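Local coordinates for polyketide biosynthesis cytochrome P450 PksS (Bacillus subtilis, PDB 4YZR), which takes part in the biosynthesis of the antibiotic polyketide bacillaene as a heme-containing cytochrome P450 monooxygenase that acts on dihydrobacillaene, at residues R103-Q108 / S224-K229; H202-K207 / L212-V217; E280-T285 / I343-G348; A320-N325 / N329-N334. All coordinates share one frame; numbering follows the deposited sequence.

Contact 1 (R103-Q108 / S224-K229). With HEM (protoporphyrin IX containing Fe), chain C.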
# COMPACT_ATOMS: atom_id res chain seq x y z
N ARG A 103 3.53 10.87 14.35
CA ARG A 103 3.65 11.33 12.97
C ARG A 103 4.69 12.42 12.92
O ARG A 103 5.46 12.45 11.95
CB ARG A 103 2.34 11.73 12.40
CG ARG A 103 2.50 11.96 10.89
CD ARG A 103 1.41 11.54 10.05
NE ARG A 103 1.65 11.89 8.64
CZ ARG A 103 0.95 11.36 7.65
NH1 ARG A 103 0.16 10.37 7.88
NH2 ARG A 103 1.14 11.85 6.45
N SER A 104 4.78 13.32 13.92
CA SER A 104 5.72 14.44 13.84
C SER A 104 7.14 13.96 13.98
O SER A 104 8.04 14.61 13.43
CB SER A 104 5.48 15.41 14.99
OG SER A 104 5.93 14.86 16.28
N LEU A 105 7.39 12.84 14.56
CA LEU A 105 8.69 12.25 14.75
C LEU A 105 9.19 11.54 13.48
O LEU A 105 10.41 11.27 13.35
CB LEU A 105 8.71 11.32 15.94
CG LEU A 105 8.82 12.05 17.30
CD1 LEU A 105 8.33 11.23 18.38
CD2 LEU A 105 10.24 12.50 17.56
N VAL A 106 8.33 11.11 12.59
CA VAL A 106 8.78 10.51 11.34
C VAL A 106 8.60 11.43 10.22
O VAL A 106 9.27 11.17 9.19
CB VAL A 106 8.10 9.17 11.15
CG1 VAL A 106 6.64 9.27 11.04
CG2 VAL A 106 8.65 8.35 9.96
N HIS A 107 7.75 12.42 10.29
CA HIS A 107 7.40 13.29 9.18
C HIS A 107 8.51 13.79 8.30
O HIS A 107 8.40 13.81 7.10
CB HIS A 107 6.62 14.49 9.76
CG HIS A 107 6.36 15.60 8.82
ND1 HIS A 107 7.08 16.77 8.82
CD2 HIS A 107 5.35 15.78 7.94
CE1 HIS A 107 6.58 17.59 7.91
NE2 HIS A 107 5.53 17.02 7.37
N GLN A 108 9.48 14.22 8.93
CA GLN A 108 10.59 14.77 8.25
C GLN A 108 11.31 13.80 7.29
O GLN A 108 11.90 14.27 6.32
CB GLN A 108 11.55 15.38 9.24
CG GLN A 108 12.24 14.36 10.07
CD GLN A 108 11.39 13.71 11.15
OE1 GLN A 108 10.19 14.01 11.35
NE2 GLN A 108 12.05 12.81 11.89
N SER A 224 10.66 15.27 22.95
CA SER A 224 10.34 13.87 23.03
C SER A 224 11.01 13.09 21.89
O SER A 224 11.19 13.61 20.82
CB SER A 224 8.83 13.68 22.96
OG SER A 224 8.52 12.34 23.13
N LYS A 225 11.37 11.90 22.16
CA LYS A 225 11.99 10.98 21.11
C LYS A 225 11.18 9.73 21.08
O LYS A 225 10.40 9.42 21.95
CB LYS A 225 13.44 10.60 21.51
CG LYS A 225 14.39 11.81 21.68
CD LYS A 225 15.74 11.31 22.22
CE LYS A 225 16.45 10.36 21.24
NZ LYS A 225 16.52 10.97 19.88
N LEU A 226 11.33 8.95 19.98
CA LEU A 226 10.77 7.61 19.98
C LEU A 226 11.43 6.65 20.94
O LEU A 226 12.67 6.56 20.99
CB LEU A 226 10.85 7.04 18.55
CG LEU A 226 10.09 7.82 17.52
CD1 LEU A 226 10.54 7.39 16.15
CD2 LEU A 226 8.62 7.58 17.55
N SER A 227 10.66 5.92 21.70
CA SER A 227 11.19 4.93 22.55
C SER A 227 11.63 3.71 21.73
O SER A 227 11.32 3.63 20.49
CB SER A 227 10.10 4.45 23.47
OG SER A 227 9.12 3.69 22.83
N GLU A 228 12.36 2.79 22.36
CA GLU A 228 12.78 1.57 21.66
C GLU A 228 11.56 0.89 21.02
O GLU A 228 11.60 0.58 19.81
CB GLU A 228 13.56 0.62 22.63
CG GLU A 228 14.13 -0.60 21.98
CD GLU A 228 15.52 -0.41 21.40
OE1 GLU A 228 16.19 0.68 21.63
OE2 GLU A 228 16.01 -1.40 20.74
N LYS A 229 10.50 0.62 21.75
CA LYS A 229 9.32 -0.07 21.23
C LYS A 229 8.64 0.73 20.10
O LYS A 229 8.13 0.14 19.11
CB LYS A 229 8.29 -0.33 22.33
CG LYS A 229 7.09 -1.08 21.86
CD LYS A 229 6.26 -1.60 23.01
CE LYS A 229 4.85 -1.78 22.49
NZ LYS A 229 3.94 -2.13 23.61
CHA HEM C . -0.99 4.84 5.38
CHB HEM C . -1.75 3.42 0.82
CHC HEM C . 3.05 3.17 0.12
CHD HEM C . 3.75 4.43 4.70
C1A HEM C . -1.62 4.46 4.22
C2A HEM C . -3.07 4.43 3.94
C3A HEM C . -3.25 3.98 2.72
C4A HEM C . -1.93 3.80 2.12
CMA HEM C . -4.53 3.68 2.06
CAA HEM C . -4.15 4.72 4.98
CBA HEM C . -4.58 3.52 5.70
CGA HEM C . -5.74 3.67 6.78
O1A HEM C . -6.14 2.54 7.22
O2A HEM C . -6.09 4.78 6.96
C1B HEM C . -0.50 3.22 0.24
C2B HEM C . -0.26 2.88 -1.13
C3B HEM C . 1.07 2.79 -1.37
C4B HEM C . 1.69 3.11 -0.08
CMB HEM C . -1.35 2.67 -2.07
CAB HEM C . 1.83 2.47 -2.56
CBB HEM C . 1.32 2.57 -3.73
C1C HEM C . 3.71 3.52 1.27
C2C HEM C . 5.10 3.58 1.50
C3C HEM C . 5.32 3.95 2.83
C4C HEM C . 4.02 4.07 3.41
CMC HEM C . 6.10 3.43 0.38
CAC HEM C . 6.58 4.15 3.54
CBC HEM C . 7.67 3.56 3.22
C1D HEM C . 2.54 4.64 5.32
C2D HEM C . 2.37 4.96 6.71
C3D HEM C . 1.03 5.10 6.89
C4D HEM C . 0.36 4.86 5.59
CMD HEM C . 3.47 5.20 7.73
CAD HEM C . 0.30 5.48 8.15
CBD HEM C . 0.11 6.96 8.29
CGD HEM C . -0.54 7.44 9.62
O1D HEM C . -1.13 6.57 10.28
O2D HEM C . -0.44 8.66 9.87
NA HEM C . -1.00 4.15 3.05
NB HEM C . 0.72 3.40 0.83
NC HEM C . 3.07 3.84 2.43
ND HEM C . 1.34 4.55 4.65
FE HEM C . 1.04 4.06 2.74
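Leu105 of helix 98-106 carries the contact by laying its isobutyl group against Leu226 and the backbone just before it. The two leucines run alongside each other with their directions opposed, and their closest atoms are Leu105 CD1 and Leu226 CD2, 3.8 Å apart. With CG beside the backbone N in both (chi1 -78° in Leu105), Leu105 CD1 is set against CG and CD2 of Leu226; CB of Leu105, already facing the other segment, adds to the contact. The other methyl, Leu105 CD2, turns to the backbone and comes within 3.6 Å of Ser224 O. No hydrogen bond joins the segments: Ser224 OG meets Arg101 NE, and Lys225 points away, its NZ bound to Val217 O.

On the same helix Arg103 reaches the heme. Its CG lies anti to the backbone N (chi1 -170°) and the chain bends at chi2 (142°), bringing NH1 to propionate oxygen O2D of the heme, to which it donates over 2.7 Å in the guanidinium plane. Its place fits that of the propionate-binding arginine of the P450 C helix; His99 on the same helix also bonds to the heme. Farther on, Gln108 folds back so that NE2 donates to Leu105 O at 2.7 Å, from above the carbonyl plane.

The leucine pair thus joins helix 98-106 to the loop leading into the long helix 228-259, with Leu216 of helix 212-218 and Leu231 packed against Leu226.

Contact 2 (H202-K207 / L212-V217)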
# COMPACT_ATOMS: atom_id res chain seq x y z
N HIS A 202 20.65 -0.14 18.04
CA HIS A 202 21.75 0.02 19.07
C HIS A 202 22.98 0.58 18.45
O HIS A 202 23.57 1.55 18.95
CB HIS A 202 22.00 -1.31 19.68
CG HIS A 202 23.15 -1.31 20.65
ND1 HIS A 202 24.42 -1.71 20.30
CD2 HIS A 202 23.20 -0.94 21.95
CE1 HIS A 202 25.21 -1.61 21.36
NE2 HIS A 202 24.50 -1.12 22.36
N ASP A 203 23.39 0.04 17.30
CA ASP A 203 24.58 0.43 16.67
C ASP A 203 24.53 1.82 16.21
O ASP A 203 25.50 2.56 16.35
CB ASP A 203 24.93 -0.53 15.53
CG ASP A 203 25.25 -1.93 16.00
OD1 ASP A 203 25.35 -2.24 17.23
OD2 ASP A 203 25.39 -2.74 15.07
N ARG A 204 23.36 2.26 15.66
CA ARG A 204 23.27 3.58 15.09
C ARG A 204 22.99 4.72 16.07
O ARG A 204 23.20 5.85 15.74
CB ARG A 204 22.24 3.58 13.91
CG ARG A 204 22.79 2.66 12.84
CD ARG A 204 21.79 2.26 11.73
NE ARG A 204 22.39 1.25 10.86
CZ ARG A 204 21.89 0.84 9.70
NH1 ARG A 204 20.67 1.27 9.30
NH2 ARG A 204 22.44 -0.16 9.08
N ARG A 205 22.49 4.37 17.22
CA ARG A 205 22.36 5.35 18.29
C ARG A 205 23.78 5.81 18.66
O ARG A 205 24.00 7.01 18.88
CB ARG A 205 21.65 4.77 19.48
CG ARG A 205 21.16 5.85 20.46
CD ARG A 205 20.37 5.28 21.61
NE ARG A 205 18.96 4.90 21.31
CZ ARG A 205 18.48 3.66 21.30
NH1 ARG A 205 19.30 2.62 21.41
NH2 ARG A 205 17.18 3.44 21.12
N ILE A 206 24.70 4.86 18.71
CA ILE A 206 26.10 5.12 19.07
C ILE A 206 26.86 5.75 17.92
O ILE A 206 27.55 6.73 18.13
CB ILE A 206 26.79 3.85 19.56
CG1 ILE A 206 26.13 3.39 20.86
CG2 ILE A 206 28.29 4.09 19.81
CD1 ILE A 206 26.43 1.98 21.30
N LYS A 207 26.73 5.19 16.70
CA LYS A 207 27.40 5.66 15.48
C LYS A 207 26.35 5.83 14.36
O LYS A 207 26.14 4.92 13.57
CB LYS A 207 28.58 4.75 15.02
CG LYS A 207 28.39 3.23 15.06
CD LYS A 207 29.42 2.52 14.14
CE LYS A 207 29.04 1.10 13.62
NZ LYS A 207 28.38 0.15 14.58
N LEU A 212 17.61 5.83 7.26
CA LEU A 212 16.43 6.20 7.99
C LEU A 212 16.38 5.62 9.34
O LEU A 212 15.74 6.27 10.26
CB LEU A 212 15.20 5.83 7.15
CG LEU A 212 13.83 6.20 7.74
CD1 LEU A 212 13.79 7.68 7.92
CD2 LEU A 212 12.78 5.80 6.67
N ILE A 213 16.99 4.48 9.69
CA ILE A 213 16.97 3.99 11.02
C ILE A 213 17.78 4.99 11.88
O ILE A 213 17.30 5.45 12.97
CB ILE A 213 17.54 2.58 11.19
CG1 ILE A 213 16.60 1.63 10.42
CG2 ILE A 213 17.66 2.21 12.66
CD1 ILE A 213 17.14 0.26 10.35
N SER A 214 18.94 5.44 11.39
CA SER A 214 19.74 6.40 12.13
C SER A 214 18.93 7.67 12.30
O SER A 214 18.92 8.25 13.48
CB SER A 214 20.94 6.74 11.30
OG SER A 214 21.88 5.64 11.28
N LYS A 215 18.28 8.16 11.29
CA LYS A 215 17.54 9.41 11.38
C LYS A 215 16.37 9.27 12.38
O LYS A 215 16.08 10.24 13.13
CB LYS A 215 17.02 9.86 10.05
CG LYS A 215 18.08 10.35 9.05
CD LYS A 215 17.44 10.98 7.77
CE LYS A 215 16.41 12.10 8.13
NZ LYS A 215 15.86 13.15 7.16
N LEU A 216 15.64 8.15 12.48
CA LEU A 216 14.54 7.96 13.44
C LEU A 216 15.07 7.89 14.84
O LEU A 216 14.43 8.38 15.78
CB LEU A 216 13.70 6.74 13.10
CG LEU A 216 12.74 6.94 11.97
CD1 LEU A 216 12.21 5.60 11.50
CD2 LEU A 216 11.56 7.78 12.46
N VAL A 217 16.18 7.21 15.05
CA VAL A 217 16.81 7.09 16.33
C VAL A 217 17.18 8.46 16.87
O VAL A 217 16.91 8.67 18.09
CB VAL A 217 18.01 6.16 16.29
CG1 VAL A 217 18.87 6.26 17.58
CG2 VAL A 217 17.56 4.78 16.05
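Ser214 OG, which is hydrogen-bonded to Asp211 OD1 and Lys209 N in the loop between the helices, lies against the aliphatic part of Arg204. The hydroxyl oxygen meets Arg204 CB at 3.4 Å, and CG and CD of the same arginine are about as near. These are van der Waals contacts of the oxygen with methylenes. Arg204 runs extended from CG to NE, and with CG anti to the carbonyl carbon (chi1 -63°) the chain passes over Ser214 and carries the guanidinium beyond it. There NH1 lies 3.8 Å from Ile213 CD1, the two side chains crossing at a slant. Asp211 ties both sides of the contact, since its OD2 forms a salt bridge with Arg204 NH1, whose other partner is Met158 O, while NH2 bonds to Gly159 O.

The two helices, G and H of the P450 fold, are joined by a tight loop and cross at -66°, with their short axes 8.9 Å apart at closest approach. One turn farther along helix 212-218, Val217 reaches Arg205. Its CG1, anti to the backbone N (chi1 168°), sits 3.7 Å from both CA and CB of Arg205, so the methyl presses on the helix backbone itself. The arginine chain crosses the valine at about a right angle and bends at chi3, beyond which NH2 forms a salt bridge with Glu228. Ile213 and Val217 also pack on Ile201.

Contact 3 (E280-T285 / I343-G348). With HEM (protoporphyrin IX containing Fe), chain C.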
# COMPACT_ATOMS: atom_id res chain seq x y z
N GLU A 280 -3.68 8.34 -12.03
CA GLU A 280 -4.72 7.51 -12.62
C GLU A 280 -4.53 6.05 -12.36
O GLU A 280 -5.50 5.34 -12.10
CB GLU A 280 -4.90 7.83 -14.09
CG GLU A 280 -5.98 7.04 -14.76
CD GLU A 280 -7.38 7.38 -14.38
OE1 GLU A 280 -7.62 8.10 -13.40
OE2 GLU A 280 -8.38 7.00 -15.15
N LEU A 281 -3.28 5.61 -12.41
CA LEU A 281 -3.02 4.20 -12.07
C LEU A 281 -3.33 3.95 -10.61
O LEU A 281 -3.88 2.88 -10.29
CB LEU A 281 -1.61 3.81 -12.47
CG LEU A 281 -1.38 3.83 -14.00
CD1 LEU A 281 0.08 3.68 -14.31
CD2 LEU A 281 -2.11 2.81 -14.75
N LEU A 282 -3.03 4.85 -9.71
CA LEU A 282 -3.45 4.70 -8.31
C LEU A 282 -4.92 4.61 -8.20
O LEU A 282 -5.45 3.73 -7.47
CB LEU A 282 -2.94 5.86 -7.50
CG LEU A 282 -1.47 5.83 -7.11
CD1 LEU A 282 -0.87 7.18 -6.84
CD2 LEU A 282 -1.26 4.86 -5.93
N ARG A 283 -5.68 5.46 -8.87
CA ARG A 283 -7.10 5.44 -8.79
C ARG A 283 -7.68 4.15 -9.31
O ARG A 283 -8.55 3.54 -8.67
CB ARG A 283 -7.72 6.61 -9.58
CG ARG A 283 -9.21 6.67 -9.53
CD ARG A 283 -9.87 7.58 -10.58
NE ARG A 283 -9.80 7.04 -11.89
CZ ARG A 283 -10.72 6.23 -12.42
NH1 ARG A 283 -11.78 5.87 -11.78
NH2 ARG A 283 -10.54 5.73 -13.66
N TYR A 284 -7.25 3.72 -10.48
CA TYR A 284 -7.82 2.58 -11.20
C TYR A 284 -7.38 1.25 -10.59
O TYR A 284 -8.24 0.32 -10.54
CB TYR A 284 -7.36 2.70 -12.65
CG TYR A 284 -8.01 1.72 -13.60
CD1 TYR A 284 -9.19 2.01 -14.20
CD2 TYR A 284 -7.43 0.53 -13.82
CE1 TYR A 284 -9.75 1.05 -15.11
CE2 TYR A 284 -7.98 -0.42 -14.69
CZ TYR A 284 -9.10 -0.12 -15.28
OH TYR A 284 -9.65 -1.11 -16.13
N THR A 285 -6.18 1.12 -10.08
CA THR A 285 -5.71 -0.14 -9.59
C THR A 285 -5.91 -0.26 -8.12
O THR A 285 -5.78 -1.39 -7.61
CB THR A 285 -4.22 -0.38 -9.90
OG1 THR A 285 -3.34 0.45 -9.14
CG2 THR A 285 -3.95 -0.32 -11.45
N ILE A 343 -8.82 8.33 -3.41
CA ILE A 343 -8.49 8.04 -2.03
C ILE A 343 -7.61 6.78 -1.86
O ILE A 343 -7.66 6.10 -0.87
CB ILE A 343 -9.72 7.96 -1.13
CG1 ILE A 343 -10.74 6.92 -1.53
CG2 ILE A 343 -10.39 9.34 -1.03
CD1 ILE A 343 -11.75 6.60 -0.38
N SER A 344 -6.80 6.54 -2.88
CA SER A 344 -5.89 5.39 -2.82
C SER A 344 -4.87 5.43 -1.72
O SER A 344 -4.34 4.40 -1.32
CB SER A 344 -5.21 5.15 -4.08
OG SER A 344 -6.23 4.95 -5.13
N PHE A 345 -4.55 6.63 -1.26
CA PHE A 345 -3.62 6.90 -0.10
C PHE A 345 -4.41 7.19 1.18
O PHE A 345 -3.87 7.67 2.16
CB PHE A 345 -2.67 7.99 -0.42
CG PHE A 345 -1.66 7.68 -1.48
CD1 PHE A 345 -0.79 6.61 -1.35
CD2 PHE A 345 -1.43 8.52 -2.59
CE1 PHE A 345 0.19 6.31 -2.24
CE2 PHE A 345 -0.45 8.28 -3.49
CZ PHE A 345 0.38 7.20 -3.32
N GLY A 346 -5.74 6.94 1.15
CA GLY A 346 -6.60 7.28 2.27
C GLY A 346 -6.89 8.75 2.24
O GLY A 346 -6.90 9.41 1.20
N PHE A 347 -7.24 9.27 3.43
CA PHE A 347 -7.67 10.71 3.59
C PHE A 347 -7.66 11.11 5.01
O PHE A 347 -8.12 10.29 5.79
CB PHE A 347 -9.11 10.93 3.02
CG PHE A 347 -9.53 12.33 3.10
CD1 PHE A 347 -9.20 13.18 2.15
CD2 PHE A 347 -10.12 12.82 4.24
CE1 PHE A 347 -9.43 14.52 2.27
CE2 PHE A 347 -10.36 14.20 4.40
CZ PHE A 347 -10.02 15.01 3.39
N GLY A 348 -7.13 12.30 5.27
CA GLY A 348 -7.17 12.86 6.62
C GLY A 348 -5.99 12.49 7.47
O GLY A 348 -4.89 12.57 6.98
CHA HEM C . -0.99 4.84 5.38
CHB HEM C . -1.75 3.42 0.82
CHC HEM C . 3.05 3.17 0.12
CHD HEM C . 3.75 4.43 4.70
C1A HEM C . -1.62 4.46 4.22
C2A HEM C . -3.07 4.43 3.94
C3A HEM C . -3.25 3.98 2.72
C4A HEM C . -1.93 3.80 2.12
CMA HEM C . -4.53 3.68 2.06
CAA HEM C . -4.15 4.72 4.98
CBA HEM C . -4.58 3.52 5.70
CGA HEM C . -5.74 3.67 6.78
O1A HEM C . -6.14 2.54 7.22
O2A HEM C . -6.09 4.78 6.96
C1B HEM C . -0.50 3.22 0.24
C2B HEM C . -0.26 2.88 -1.13
C3B HEM C . 1.07 2.79 -1.37
C4B HEM C . 1.69 3.11 -0.08
CMB HEM C . -1.35 2.67 -2.07
CAB HEM C . 1.83 2.47 -2.56
CBB HEM C . 1.32 2.57 -3.73
C1C HEM C . 3.71 3.52 1.27
C2C HEM C . 5.10 3.58 1.50
C3C HEM C . 5.32 3.95 2.83
C4C HEM C . 4.02 4.07 3.41
CMC HEM C . 6.10 3.43 0.38
CAC HEM C . 6.58 4.15 3.54
CBC HEM C . 7.67 3.56 3.22
C1D HEM C . 2.54 4.64 5.32
C2D HEM C . 2.37 4.96 6.71
C3D HEM C . 1.03 5.10 6.89
C4D HEM C . 0.36 4.86 5.59
CMD HEM C . 3.47 5.20 7.73
CAD HEM C . 0.30 5.48 8.15
CBD HEM C . 0.11 6.96 8.29
CGD HEM C . -0.54 7.44 9.62
O1D HEM C . -1.13 6.57 10.28
O2D HEM C . -0.44 8.66 9.87
NA HEM C . -1.00 4.15 3.05
NB HEM C . 0.72 3.40 0.83
NC HEM C . 3.07 3.84 2.43
ND HEM C . 1.34 4.55 4.65
FE HEM C . 1.04 4.06 2.74
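On the last turns of helix 274-285, Leu282 touches Ser344 and Phe345, and Arg283 touches Ser344, in the heme-binding loop, whose P450 signature begins at Phe345 and leads to Cys352. Glu280, at the start of the segment, takes two bonds from Arg283 in a side-on grip. Arg283 NE donates to Glu280 OE1 and NH2 to OE2, each at 2.9 Å, and both oxygens are met from above the carboxylate plane though in the plane of the guanidinium. Arg337 NE forms a further salt bridge to Glu280 OE1. This is the ExxR motif of the K helix, which with Arg337 makes the Glu-Arg-Arg triad characteristic of P450s.

Leu282, two residues on, meets the loop with side chain and carbonyl. Its O accepts from Ser344 OG at 2.8 Å, the hydroxyl standing well above the carbonyl plane (69° out of it). Ser344 has OG anti to its own carbonyl carbon (chi1 -58°), which aims it at the helix. Leu282 CD1 lies 3.6 Å from Phe345 CE2, the two side chains crossing at about a right angle. The CD1-CE1 side of the ring meets the porphyrin, with CE1 3.6 Å from heme C2B, and the ring also packs on Cys352, by similarity the axial ligand of the iron. Arg283 itself brings CA near Ser344 OG, while its NH1 goes to Asn321 O and Pro330 O. At the end of the helix, Thr285 OG1 donates to Leu281 O at 2.7 Å, from the face opposite to that used by Thr285 N. Gly346, which closes the type I turn begun at Ile343, has positive phi and brings its N to 3.6 Å from heme CMA.

Contact 4 (A320-N325 / N329-N334)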
# COMPACT_ATOMS: atom_id res chain seq x y z
N ALA A 320 -15.05 3.54 -4.31
CA ALA A 320 -15.13 4.97 -4.12
C ALA A 320 -14.39 5.69 -5.23
O ALA A 320 -14.82 6.71 -5.79
CB ALA A 320 -14.50 5.37 -2.80
N ASN A 321 -13.24 5.11 -5.64
CA ASN A 321 -12.40 5.63 -6.70
C ASN A 321 -13.03 5.53 -8.11
O ASN A 321 -12.50 6.10 -9.03
CB ASN A 321 -11.06 4.90 -6.66
CG ASN A 321 -10.12 5.49 -5.71
OD1 ASN A 321 -10.33 6.56 -5.14
ND2 ASN A 321 -9.00 4.78 -5.51
N ARG A 322 -14.14 4.83 -8.18
CA ARG A 322 -14.90 4.68 -9.43
C ARG A 322 -16.26 5.28 -9.30
O ARG A 322 -17.20 4.92 -10.08
CB ARG A 322 -14.94 3.22 -9.92
CG ARG A 322 -13.52 2.74 -10.27
CD ARG A 322 -13.50 1.33 -10.68
NE ARG A 322 -12.13 0.82 -10.88
CZ ARG A 322 -11.80 0.02 -11.85
NH1 ARG A 322 -12.71 -0.42 -12.77
NH2 ARG A 322 -10.61 -0.45 -11.86
N ASP A 323 -16.50 6.14 -8.33
CA ASP A 323 -17.87 6.68 -8.09
C ASP A 323 -18.15 7.74 -9.10
O ASP A 323 -17.49 8.75 -9.19
CB ASP A 323 -17.87 7.21 -6.67
CG ASP A 323 -19.20 7.58 -6.13
OD1 ASP A 323 -20.03 8.13 -6.98
OD2 ASP A 323 -19.53 7.40 -5.00
N PRO A 324 -19.26 7.58 -9.90
CA PRO A 324 -19.53 8.59 -10.90
C PRO A 324 -20.04 9.91 -10.40
O PRO A 324 -20.00 10.87 -11.19
CB PRO A 324 -20.67 7.91 -11.77
CG PRO A 324 -21.28 7.01 -10.91
CD PRO A 324 -20.17 6.44 -9.97
N ASN A 325 -20.34 10.06 -9.14
CA ASN A 325 -20.58 11.37 -8.55
C ASN A 325 -19.34 12.21 -8.41
O ASN A 325 -19.36 13.44 -8.26
CB ASN A 325 -21.20 11.21 -7.25
CG ASN A 325 -22.54 10.58 -7.34
OD1 ASN A 325 -23.49 11.27 -7.80
ND2 ASN A 325 -22.68 9.33 -7.01
N ASN A 329 -16.74 9.22 -16.28
CA ASN A 329 -16.45 7.98 -16.98
C ASN A 329 -15.48 7.13 -16.13
O ASN A 329 -14.38 6.84 -16.57
CB ASN A 329 -15.78 8.26 -18.33
CG ASN A 329 -16.64 9.09 -19.26
OD1 ASN A 329 -16.18 10.06 -19.83
ND2 ASN A 329 -17.84 8.70 -19.42
N PRO A 330 -15.95 6.78 -14.95
CA PRO A 330 -15.00 6.21 -13.93
C PRO A 330 -14.41 4.88 -14.28
O PRO A 330 -13.36 4.49 -13.78
CB PRO A 330 -15.86 6.12 -12.69
CG PRO A 330 -17.28 6.06 -13.24
CD PRO A 330 -17.26 7.02 -14.36
N GLU A 331 -15.03 4.08 -15.15
CA GLU A 331 -14.50 2.84 -15.50
C GLU A 331 -13.43 2.90 -16.58
O GLU A 331 -12.82 1.89 -16.89
CB GLU A 331 -15.60 1.82 -15.95
CG GLU A 331 -16.61 1.57 -14.87
CD GLU A 331 -16.08 0.96 -13.62
OE1 GLU A 331 -15.33 0.02 -13.75
OE2 GLU A 331 -16.47 1.46 -12.58
N ILE A 332 -13.26 4.06 -17.19
CA ILE A 332 -12.31 4.26 -18.23
C ILE A 332 -10.96 4.73 -17.70
O ILE A 332 -10.91 5.69 -16.98
CB ILE A 332 -12.88 5.29 -19.25
CG1 ILE A 332 -14.23 4.78 -19.82
CG2 ILE A 332 -11.89 5.52 -20.41
CD1 ILE A 332 -14.18 3.38 -20.32
N LEU A 333 -9.89 4.11 -18.14
CA LEU A 333 -8.56 4.60 -17.80
C LEU A 333 -8.25 5.85 -18.61
O LEU A 333 -8.23 5.79 -19.88
CB LEU A 333 -7.48 3.57 -18.05
CG LEU A 333 -6.11 3.83 -17.44
CD1 LEU A 333 -6.12 3.65 -15.92
CD2 LEU A 333 -5.05 3.01 -18.10
N ASN A 334 -7.98 6.96 -18.00
CA ASN A 334 -7.60 8.21 -18.62
C ASN A 334 -6.37 8.80 -17.89
O ASN A 334 -6.49 9.41 -16.85
CB ASN A 334 -8.77 9.23 -18.56
CG ASN A 334 -8.38 10.58 -19.08
OD1 ASN A 334 -7.34 10.71 -19.63
ND2 ASN A 334 -9.24 11.60 -18.89
O HOH W 1 -18.36 3.20 -11.85
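Arg322 and the Pro330-Glu331 pair form the tight part of the contact. Pro330 CB lies 3.2 Å from Arg322 O, with CG of the same ring nearly as close, so one side of the proline packs against the carbonyl oxygen. Beside it, Arg322 NH1 makes a salt bridge with Glu331 OE1 over 2.8 Å, the oxygen lying in the guanidinium plane while the nitrogen approaches from above the carboxylate (planes 46° apart). Glu331 is bent at chi2 (-63°), and the bend brings its carboxylate across the extended arginine chain, with OE2 3.5 Å from both CB and CD of Arg322. The guanidinium is held on its other branch by Tyr284 O, and it forms a cation-pi contact with the Tyr284 ring.

Two type I turns, 320-323 and 329-332, build this corner of the meander, the irregular stretch that P450s place between the K' helix (317-320) and the heme-binding loop.

The outer side is looser. Pro324 approaches Pro330 only at 4.1 Å, CB to CG, and both Pro324 and Glu331 are exposed. A water bridges the two segments, donating to Arg322 O and to Glu331 OE2, at 2.7 Å each. Away from Pro330, Asp323 OD1 accepts from Asn325 N, an Asx turn, and through its syn lone pair from Asn325 ND2, while OD2 bonds to Tyr50 N.

The chain forms two nested pairs in series. From helix 98-106, contact 1 closes a long, mostly helical loop when residues 224-229 return to it at the start of helix 228-259; contact 2, which packs helix 183-206 against helix 212-218 across a short connection, lies inside that loop and touches contact 1. After helix 228-259, contact 3 opens on helix 274-285 and closes at 343-348, enclosing contact 4, whose small loop also touches contact 3. Contacts 1 and 3 both reach the heme and lie about 26 Å apart between centres. Contacts 2 and 4 are the farthest apart, their centres about 44 Å from each other on opposite sides of the chain's centre.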